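Long-range contacts in amine oxidase domain-containing protein (Pyrococcus furiosus, PDB 3NRN), which binds adenosine monophosphate at a nucleotide pocket and is probably an oxidoreductase of the flavin-containing amine oxidase family, its substrate unknown: residues S99-L103 and N141-L145; N82-L88 and N284-P290; N121-K125 and A165-K170. The contacts are given in a common frame with arbitrary orientation. Residue numbers count along the deposited sequence, not the author numbering.

The three contacts lie away from the nucleotide pocket, and contacts 1 and 2 are direct neighbours: Ser99 and Phe143 of contact 1 pack on Ile87 of contact 2. Contact 2, partly buried, joins two strands of the mixed sheet through regular backbone hydrogen bonds. Contact 1 sits at the surface, where a ring stack and an asparagine tie a loop to the start of helix 142-156; Pro290 of contact 2 packs on that same helix. Contact 3, about 8 Å from contact 1 at nearest atoms, is partly buried and lacks hydrogen bonds between its segments; it relies on apolar packing against helix 165-178, the helix that follows 142-156.

Contact 1 (S99-L103 and N141-L145); sequences SWKFL and NEFLL
Phe143 loses the most surface, then Phe102, because their rings form a face-to-face stack: centroids 4.2 Å apart, planes 21° from parallel. Ser99 to Phe102 is 3-10, with Phe102 N bonded to Ser99 O at 2.9 Å, while 141-145 opens helix 142-156. Closest CA atoms pair Phe102 with Phe143 at 6.8 Å and Leu103 with Asn141 at 7.3 Å. Both phenylalanines point their CA-CB bonds across the gap; chi1 is m in Phe102 and t in Phe143, bringing Phe102 CB to 3.5 Å from Phe143 CD2. Flat rings suit the narrow gap, where faces can stack; Trp89 adds edge-to-face contacts to both. Small Ser99 sets its CB 3.7 Å from Phe143 CE2, near the ring plane. Ser99 and Phe143 also pack on Ile87 and Phe94, covering strands 86-89 and 92-95 at the sheet's edge.

Asn141 is the N-cap of the helix. With chi1 t, its OD1 accepts from Phe143 N at 2.9 Å and, weakly, from Leu144 N at 3.4 Å. The amide's other end crosses to the 3-10 turn: Asn141 ND2 donates to Phe102 O at 2.7 Å, so it both caps a helix and holds a loop. Leu103 CD2 lies 3.3 Å from Asn141 ND2.

Contact 2 (N82-L88 and N284-P290); sequences NPKGKIL and NTIVFTP
Ile87 and Pro290 form an apolar patch, Ile87 CG2 lying 3.8 Å from Pro290 CD, and both pack on Val147 of helix 142-156. Branched Ile87 (chi1 m) suits an extended strand and shares its face with Phe288, Ile87 CG1 being 4.5 Å from Phe288 CB. Lys86 and Val287 point to the other face; Leu88 CB approaches Val287 CG1 at 4.1 Å.

The backbones run parallel, the short axes 4.5 Å apart at closest and 41° apart in direction. Lys86 pairs with Val287 and Ile87 with Phe288, CA atoms 4.8 Å apart. Lys86 N donates to Ile286 O (3.0 Å), Phe288 N to Lys86 O (2.9 Å) and Leu88 N to Phe288 O (3.0 Å).

Near the N-terminal ends, Thr285 points its CB at 82-88: its methyl CG2 packs on Gly85 CA (3.7 Å) and Lys86 CG (3.9 Å), while Asn284 O satisfies its OG1 in a very short bond (2.5 Å). Asn82 N bonds weakly to Asn284 O (2.7 Å). At the other end a water donates to Leu88 O and Pro290 O. Strand 86-89 also pairs with antiparallel 92-95, and 286-288 with 296-298, making this the parallel junction between two antiparallel parts of a mixed beta sheet.

Contact 3 (N121-K125 and A165-K170); sequences NKLPK and ALELAK
Two consecutive bumps on an extended loop, Leu123 and Pro124, press against the opening turns of helix 165-178. Leu123 (phi/psi -103/160) and Pro124 (-68/124) both direct CA-CB toward the helix. The nearest CA pairs are Pro124 with Leu166, 5.8 Å, and Leu123 with Ala169, 6.4 Å.

The hollow exists because Ala165 and Ala169, one turn apart, carry only methyl groups. Pro124 fits into it with little side chain to fold away: Pro124 CD lies 3.5 Å from Ala169 CB, and Pro124 CG is 4.1 Å from Ala165 CB and 3.9 Å from Leu166 CA. Trp133 of helix 130-137 touches both Pro124 and Ala165.

Leu123, chi1 m and chi2 t, extends beside the proline. Leu123 CD2 meets Ala169 CB at 3.7 Å, and Leu123 CD1 meets Lys170 CG at 3.8 Å. Leu166 starts sideways, but chi1 t and chi2 p carry its CD1 to 3.8 Å from Leu123 CB, while Lys170 contributes the methylene part of its extended chain.

No hydrogen bond crosses between the segments, though Ala165 makes a backbone one with Ile128 just beyond. In this seam between the 115-119/130-137 connection and helix 165-178, close fit and burial of apolar surface do the work.

Contact 1 (S99-L103 and N141-L145)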
loop_
_atom_site.group_PDB
_atom_site.type_symbol
_atom_site.label_atom_id
_atom_site.label_comp_id
_atom_site.label_asym_id
_atom_site.label_seq_id
_atom_site.Cartn_x
_atom_site.Cartn_y
_atom_site.Cartn_z
ATOM N N SER A 99 0.372 -6.827 25.354
ATOM C CA SER A 99 -1.038 -7.060 25.074
ATOM C C SER A 99 -1.621 -8.305 25.749
ATOM O O SER A 99 -2.780 -8.301 26.174
ATOM C CB SER A 99 -1.252 -7.155 23.563
ATOM O OG SER A 99 -0.776 -5.990 22.914
ATOM N N TRP A 100 -0.824 -9.366 25.847
ATOM C CA TRP A 100 -1.291 -10.613 26.453
ATOM C C TRP A 100 -1.836 -10.428 27.866
ATOM O O TRP A 100 -2.711 -11.176 28.301
ATOM C CB TRP A 100 -0.164 -11.650 26.490
ATOM C CG TRP A 100 0.542 -11.842 25.185
ATOM C CD1 TRP A 100 -0.022 -11.885 23.942
ATOM C CD2 TRP A 100 1.947 -12.052 24.995
ATOM N NE1 TRP A 100 0.944 -12.110 22.990
ATOM C CE2 TRP A 100 2.162 -12.216 23.608
ATOM C CE3 TRP A 100 3.046 -12.120 25.864
ATOM C CZ2 TRP A 100 3.435 -12.445 23.068
ATOM C CZ3 TRP A 100 4.313 -12.348 25.326
ATOM C CH2 TRP A 100 4.494 -12.507 23.941
ATOM N N LYS A 101 -1.315 -9.435 28.578
ATOM C CA LYS A 101 -1.738 -9.164 29.948
ATOM C C LYS A 101 -3.212 -8.779 30.034
ATOM O O LYS A 101 -3.795 -8.761 31.117
ATOM C CB LYS A 101 -0.870 -8.056 30.549
ATOM C CG LYS A 101 0.616 -8.384 30.532
ATOM C CD LYS A 101 1.450 -7.249 31.102
ATOM C CE LYS A 101 2.938 -7.546 30.977
ATOM N NZ LYS A 101 3.326 -8.803 31.676
ATOM N N PHE A 102 -3.806 -8.474 28.886
ATOM C CA PHE A 102 -5.211 -8.096 28.825
ATOM C C PHE A 102 -6.051 -9.319 28.486
ATOM O O PHE A 102 -7.268 -9.229 28.340
ATOM C CB PHE A 102 -5.415 -7.007 27.770
ATOM C CG PHE A 102 -4.810 -5.682 28.143
ATOM C CD1 PHE A 102 -5.493 -4.799 28.972
ATOM C CD2 PHE A 102 -3.548 -5.326 27.686
ATOM C CE1 PHE A 102 -4.930 -3.579 29.341
ATOM C CE2 PHE A 102 -2.971 -4.107 28.048
ATOM C CZ PHE A 102 -3.665 -3.232 28.878
ATOM N N LEU A 103 -5.391 -10.466 28.368
ATOM C CA LEU A 103 -6.072 -11.715 28.049
ATOM C C LEU A 103 -5.971 -12.692 29.222
ATOM O O LEU A 103 -5.074 -12.579 30.058
ATOM C CB LEU A 103 -5.453 -12.352 26.801
ATOM C CG LEU A 103 -5.336 -11.505 25.529
ATOM C CD1 LEU A 103 -4.703 -12.346 24.437
ATOM C CD2 LEU A 103 -6.702 -11.006 25.090
ATOM N N ASN A 141 -13.013 -10.169 23.935
ATOM C CA ASN A 141 -12.160 -9.327 24.765
ATOM C C ASN A 141 -12.172 -7.892 24.242
ATOM O O ASN A 141 -11.659 -7.604 23.161
ATOM C CB ASN A 141 -10.730 -9.869 24.783
ATOM C CG ASN A 141 -9.860 -9.169 25.804
ATOM O OD1 ASN A 141 -9.693 -7.951 25.759
ATOM N ND2 ASN A 141 -9.302 -9.937 26.737
ATOM N N GLU A 142 -12.763 -6.999 25.029
ATOM C CA GLU A 142 -12.895 -5.588 24.684
ATOM C C GLU A 142 -11.598 -4.917 24.226
ATOM O O GLU A 142 -11.626 -3.966 23.439
ATOM C CB GLU A 142 -13.492 -4.837 25.881
ATOM C CG GLU A 142 -13.819 -3.377 25.631
ATOM C CD GLU A 142 -14.841 -2.824 26.623
ATOM O OE1 GLU A 142 -15.061 -1.595 26.626
ATOM O OE2 GLU A 142 -15.433 -3.616 27.390
ATOM N N PHE A 143 -10.463 -5.405 24.713
ATOM C CA PHE A 143 -9.175 -4.833 24.333
ATOM C C PHE A 143 -8.711 -5.337 22.970
ATOM O O PHE A 143 -8.328 -4.553 22.099
ATOM C CB PHE A 143 -8.109 -5.180 25.368
ATOM C CG PHE A 143 -6.715 -4.821 24.939
ATOM C CD1 PHE A 143 -6.291 -3.496 24.940
ATOM C CD2 PHE A 143 -5.833 -5.807 24.504
ATOM C CE1 PHE A 143 -5.006 -3.153 24.515
ATOM C CE2 PHE A 143 -4.542 -5.477 24.075
ATOM C CZ PHE A 143 -4.129 -4.148 24.082
ATOM N N LEU A 144 -8.745 -6.655 22.803
ATOM C CA LEU A 144 -8.312 -7.297 21.575
ATOM C C LEU A 144 -9.107 -6.857 20.352
ATOM O O LEU A 144 -8.529 -6.541 19.311
ATOM C CB LEU A 144 -8.398 -8.819 21.723
ATOM C CG LEU A 144 -7.961 -9.646 20.510
ATOM C CD1 LEU A 144 -6.495 -9.402 20.213
ATOM C CD2 LEU A 144 -8.202 -11.112 20.784
ATOM N N LEU A 145 -10.429 -6.842 20.476
ATOM C CA LEU A 145 -11.293 -6.446 19.370
ATOM C C LEU A 145 -11.053 -4.993 18.977
ATOM O O LEU A 145 -11.207 -4.617 17.812
ATOM C CB LEU A 145 -12.755 -6.658 19.758
ATOM C CG LEU A 145 -13.114 -8.136 19.923
ATOM C CD1 LEU A 145 -14.446 -8.284 20.646
ATOM C CD2 LEU A 145 -13.154 -8.789 18.546
#

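Contact 2 (N82-L88 and N284-P290)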
loop_
_atom_site.group_PDB
_atom_site.type_symbol
_atom_site.label_atom_id
_atom_site.label_comp_id
_atom_site.label_asym_id
_atom_site.label_seq_id
_atom_site.Cartn_x
_atom_site.Cartn_y
_atom_site.Cartn_z
ATOM N N ASN A 82 11.973 -1.028 15.256
ATOM C CA ASN A 82 12.521 -1.602 16.496
ATOM C C ASN A 82 11.492 -2.617 16.977
ATOM O O ASN A 82 11.549 -3.780 16.573
ATOM C CB ASN A 82 12.738 -0.511 17.560
ATOM C CG ASN A 82 13.742 0.545 17.133
ATOM O OD1 ASN A 82 13.525 1.272 16.167
ATOM N ND2 ASN A 82 14.848 0.639 17.866
ATOM N N PRO A 83 10.573 -2.233 17.889
ATOM C CA PRO A 83 9.662 -3.335 18.190
ATOM C C PRO A 83 8.748 -3.304 16.964
ATOM O O PRO A 83 8.484 -2.225 16.424
ATOM C CB PRO A 83 8.961 -2.868 19.462
ATOM C CG PRO A 83 8.889 -1.424 19.280
ATOM C CD PRO A 83 10.256 -1.061 18.721
ATOM N N LYS A 84 8.302 -4.465 16.500
ATOM C CA LYS A 84 7.438 -4.525 15.326
ATOM C C LYS A 84 6.305 -3.516 15.432
ATOM O O LYS A 84 5.906 -2.908 14.436
ATOM C CB LYS A 84 6.879 -5.941 15.152
ATOM C CG LYS A 84 7.859 -6.909 14.489
ATOM C CD LYS A 84 7.441 -8.357 14.705
ATOM C CE LYS A 84 8.028 -9.257 13.638
ATOM N NZ LYS A 84 9.466 -8.966 13.385
ATOM N N GLY A 85 5.800 -3.328 16.647
ATOM C CA GLY A 85 4.724 -2.380 16.854
ATOM C C GLY A 85 4.413 -2.141 18.318
ATOM O O GLY A 85 4.847 -2.899 19.184
ATOM N N LYS A 86 3.654 -1.083 18.585
ATOM C CA LYS A 86 3.263 -0.724 19.943
ATOM C C LYS A 86 1.781 -0.355 19.999
ATOM O O LYS A 86 1.125 -0.201 18.961
ATOM C CB LYS A 86 4.113 0.447 20.438
ATOM C CG LYS A 86 5.589 0.118 20.540
ATOM C CD LYS A 86 6.370 1.267 21.142
ATOM C CE LYS A 86 7.799 0.842 21.437
ATOM N NZ LYS A 86 8.574 1.918 22.109
ATOM N N ILE A 87 1.260 -0.198 21.213
ATOM C CA ILE A 87 -0.151 0.121 21.403
ATOM C C ILE A 87 -0.411 1.245 22.413
ATOM O O ILE A 87 0.257 1.334 23.440
ATOM C CB ILE A 87 -0.916 -1.144 21.853
ATOM C CG1 ILE A 87 -0.709 -2.257 20.820
ATOM C CG2 ILE A 87 -2.402 -0.833 22.019
ATOM C CD1 ILE A 87 -1.418 -3.554 21.144
ATOM N N LEU A 88 -1.385 2.098 22.102
ATOM C CA LEU A 88 -1.775 3.207 22.974
ATOM C C LEU A 88 -3.108 2.836 23.598
ATOM O O LEU A 88 -4.127 2.804 22.913
ATOM C CB LEU A 88 -1.940 4.506 22.176
ATOM C CG LEU A 88 -2.590 5.681 22.929
ATOM C CD1 LEU A 88 -1.777 6.010 24.172
ATOM C CD2 LEU A 88 -2.685 6.905 22.019
ATOM N N ASN A 284 11.643 4.445 15.401
ATOM C CA ASN A 284 11.264 3.586 14.280
ATOM C C ASN A 284 10.307 2.481 14.707
ATOM O O ASN A 284 10.730 1.367 15.024
ATOM C CB ASN A 284 12.508 2.958 13.643
ATOM C CG ASN A 284 12.179 2.138 12.407
ATOM O OD1 ASN A 284 11.022 2.058 11.992
ATOM N ND2 ASN A 284 13.199 1.527 11.812
ATOM N N THR A 285 9.015 2.796 14.706
ATOM C CA THR A 285 7.976 1.841 15.079
ATOM C C THR A 285 6.630 2.445 14.683
ATOM O O THR A 285 6.567 3.585 14.221
ATOM C CB THR A 285 7.965 1.590 16.613
ATOM O OG1 THR A 285 9.299 1.363 17.072
ATOM C CG2 THR A 285 7.133 0.364 16.955
ATOM N N ILE A 286 5.560 1.677 14.842
ATOM C CA ILE A 286 4.227 2.181 14.549
ATOM C C ILE A 286 3.428 2.040 15.836
ATOM O O ILE A 286 3.683 1.137 16.632
ATOM C CB ILE A 286 3.521 1.375 13.443
ATOM C CG1 ILE A 286 3.523 -0.111 13.795
ATOM C CG2 ILE A 286 4.191 1.631 12.109
ATOM C CD1 ILE A 286 2.814 -0.979 12.777
ATOM N N VAL A 287 2.473 2.934 16.046
ATOM C CA VAL A 287 1.654 2.873 17.248
ATOM C C VAL A 287 0.180 2.738 16.903
ATOM O O VAL A 287 -0.400 3.622 16.277
ATOM C CB VAL A 287 1.830 4.138 18.122
ATOM C CG1 VAL A 287 0.958 4.029 19.375
ATOM C CG2 VAL A 287 3.292 4.311 18.498
ATOM N N PHE A 288 -0.417 1.623 17.305
ATOM C CA PHE A 288 -1.833 1.396 17.065
ATOM C C PHE A 288 -2.605 2.205 18.102
ATOM O O PHE A 288 -2.169 2.324 19.245
ATOM C CB PHE A 288 -2.152 -0.092 17.186
ATOM C CG PHE A 288 -1.652 -0.902 16.033
ATOM C CD1 PHE A 288 -2.330 -0.892 14.819
ATOM C CD2 PHE A 288 -0.472 -1.638 16.139
ATOM C CE1 PHE A 288 -1.840 -1.603 13.721
ATOM C CE2 PHE A 288 0.027 -2.351 15.047
ATOM C CZ PHE A 288 -0.660 -2.332 13.836
ATOM N N THR A 289 -3.745 2.759 17.706
ATOM C CA THR A 289 -4.535 3.581 18.615
ATOM C C THR A 289 -5.961 3.071 18.806
ATOM O O THR A 289 -6.927 3.733 18.429
ATOM C CB THR A 289 -4.584 5.036 18.111
ATOM O OG1 THR A 289 -5.151 5.061 16.795
ATOM C CG2 THR A 289 -3.173 5.629 18.050
ATOM N N PRO A 290 -6.109 1.883 19.401
ATOM C CA PRO A 290 -7.449 1.335 19.621
ATOM C C PRO A 290 -8.317 2.316 20.412
ATOM O O PRO A 290 -7.856 2.926 21.378
ATOM C CB PRO A 290 -7.172 0.046 20.393
ATOM C CG PRO A 290 -5.918 0.382 21.167
ATOM C CD PRO A 290 -5.089 1.098 20.123
HETATM O O HOH W 1 -5.783 4.309 21.695
#

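Contact 3 (N121-K125 and A165-K170)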
loop_
_atom_site.group_PDB
_atom_site.type_symbol
_atom_site.label_atom_id
_atom_site.label_comp_id
_atom_site.label_asym_id
_atom_site.label_seq_id
_atom_site.Cartn_x
_atom_site.Cartn_y
_atom_site.Cartn_z
ATOM N N ASN A 121 -0.056 -22.996 8.465
ATOM C CA ASN A 121 -0.703 -22.758 7.180
ATOM C C ASN A 121 -2.202 -23.047 7.244
ATOM O O ASN A 121 -2.941 -22.721 6.317
ATOM C CB ASN A 121 -0.058 -23.630 6.098
ATOM C CG ASN A 121 -1.028 -24.641 5.506
ATOM O OD1 ASN A 121 -1.899 -24.290 4.709
ATOM N ND2 ASN A 121 -0.887 -25.902 5.905
ATOM N N LYS A 122 -2.649 -23.657 8.336
ATOM C CA LYS A 122 -4.062 -23.983 8.489
ATOM C C LYS A 122 -4.927 -22.739 8.653
ATOM O O LYS A 122 -4.876 -22.060 9.676
ATOM C CB LYS A 122 -4.258 -24.937 9.674
ATOM C CG LYS A 122 -3.843 -26.371 9.359
ATOM C CD LYS A 122 -4.054 -27.324 10.528
ATOM C CE LYS A 122 -2.986 -27.156 11.597
ATOM N NZ LYS A 122 -3.133 -28.174 12.675
ATOM N N LEU A 123 -5.721 -22.450 7.625
ATOM C CA LEU A 123 -6.605 -21.290 7.621
ATOM C C LEU A 123 -8.056 -21.687 7.884
ATOM O O LEU A 123 -8.436 -22.843 7.712
ATOM C CB LEU A 123 -6.502 -20.564 6.279
ATOM C CG LEU A 123 -5.118 -20.018 5.919
ATOM C CD1 LEU A 123 -5.150 -19.428 4.524
ATOM C CD2 LEU A 123 -4.691 -18.969 6.932
ATOM N N PRO A 124 -8.890 -20.722 8.302
ATOM C CA PRO A 124 -10.303 -20.975 8.592
ATOM C C PRO A 124 -11.189 -21.308 7.394
ATOM O O PRO A 124 -11.270 -20.546 6.429
ATOM C CB PRO A 124 -10.741 -19.691 9.291
ATOM C CG PRO A 124 -9.880 -18.655 8.649
ATOM C CD PRO A 124 -8.534 -19.331 8.629
ATOM N N LYS A 125 -11.854 -22.457 7.475
ATOM C CA LYS A 125 -12.767 -22.911 6.431
ATOM C C LYS A 125 -14.039 -22.083 6.598
ATOM O O LYS A 125 -14.905 -22.047 5.724
ATOM C CB LYS A 125 -13.076 -24.402 6.621
ATOM C CG LYS A 125 -14.062 -25.013 5.624
ATOM C CD LYS A 125 -13.422 -25.337 4.278
ATOM C CE LYS A 125 -13.168 -24.088 3.452
ATOM N NZ LYS A 125 -14.434 -23.367 3.141
ATOM N N ALA A 165 -12.941 -13.858 7.803
ATOM C CA ALA A 165 -12.017 -14.496 8.731
ATOM C C ALA A 165 -10.782 -14.944 7.958
ATOM O O ALA A 165 -9.669 -14.875 8.455
ATOM C CB ALA A 165 -12.686 -15.694 9.404
ATOM N N LEU A 166 -11.006 -15.399 6.731
ATOM C CA LEU A 166 -9.937 -15.872 5.866
ATOM C C LEU A 166 -8.963 -14.759 5.503
ATOM O O LEU A 166 -7.751 -14.955 5.543
ATOM C CB LEU A 166 -10.533 -16.477 4.591
ATOM C CG LEU A 166 -9.544 -17.128 3.621
ATOM C CD1 LEU A 166 -8.733 -18.200 4.338
ATOM C CD2 LEU A 166 -10.304 -17.723 2.459
ATOM N N GLU A 167 -9.489 -13.590 5.148
ATOM C CA GLU A 167 -8.631 -12.469 4.787
ATOM C C GLU A 167 -7.766 -12.059 5.966
ATOM O O GLU A 167 -6.563 -11.856 5.812
ATOM C CB GLU A 167 -9.465 -11.280 4.309
ATOM C CG GLU A 167 -8.654 -10.047 3.920
ATOM C CD GLU A 167 -7.521 -10.352 2.953
ATOM O OE1 GLU A 167 -7.697 -11.218 2.076
ATOM O OE2 GLU A 167 -6.454 -9.711 3.061
ATOM N N LEU A 168 -8.373 -11.945 7.147
ATOM C CA LEU A 168 -7.610 -11.568 8.336
ATOM C C LEU A 168 -6.563 -12.627 8.647
ATOM O O LEU A 168 -5.434 -12.309 9.025
ATOM C CB LEU A 168 -8.523 -11.406 9.559
ATOM C CG LEU A 168 -7.755 -11.111 10.854
ATOM C CD1 LEU A 168 -7.067 -9.765 10.726
ATOM C CD2 LEU A 168 -8.695 -11.111 12.050
ATOM N N ALA A 169 -6.952 -13.889 8.499
ATOM C CA ALA A 169 -6.044 -14.998 8.761
ATOM C C ALA A 169 -4.840 -14.906 7.828
ATOM O O ALA A 169 -3.705 -15.106 8.250
ATOM C CB ALA A 169 -6.765 -16.331 8.560
ATOM N N LYS A 170 -5.091 -14.604 6.560
ATOM C CA LYS A 170 -4.004 -14.499 5.592
ATOM C C LYS A 170 -3.087 -13.316 5.888
ATOM O O LYS A 170 -1.872 -13.396 5.692
ATOM C CB LYS A 170 -4.573 -14.419 4.173
ATOM C CG LYS A 170 -5.155 -15.750 3.706
ATOM C CD LYS A 170 -5.786 -15.631 2.342
ATOM C CE LYS A 170 -6.204 -16.987 1.811
ATOM N NZ LYS A 170 -6.829 -16.878 0.459
#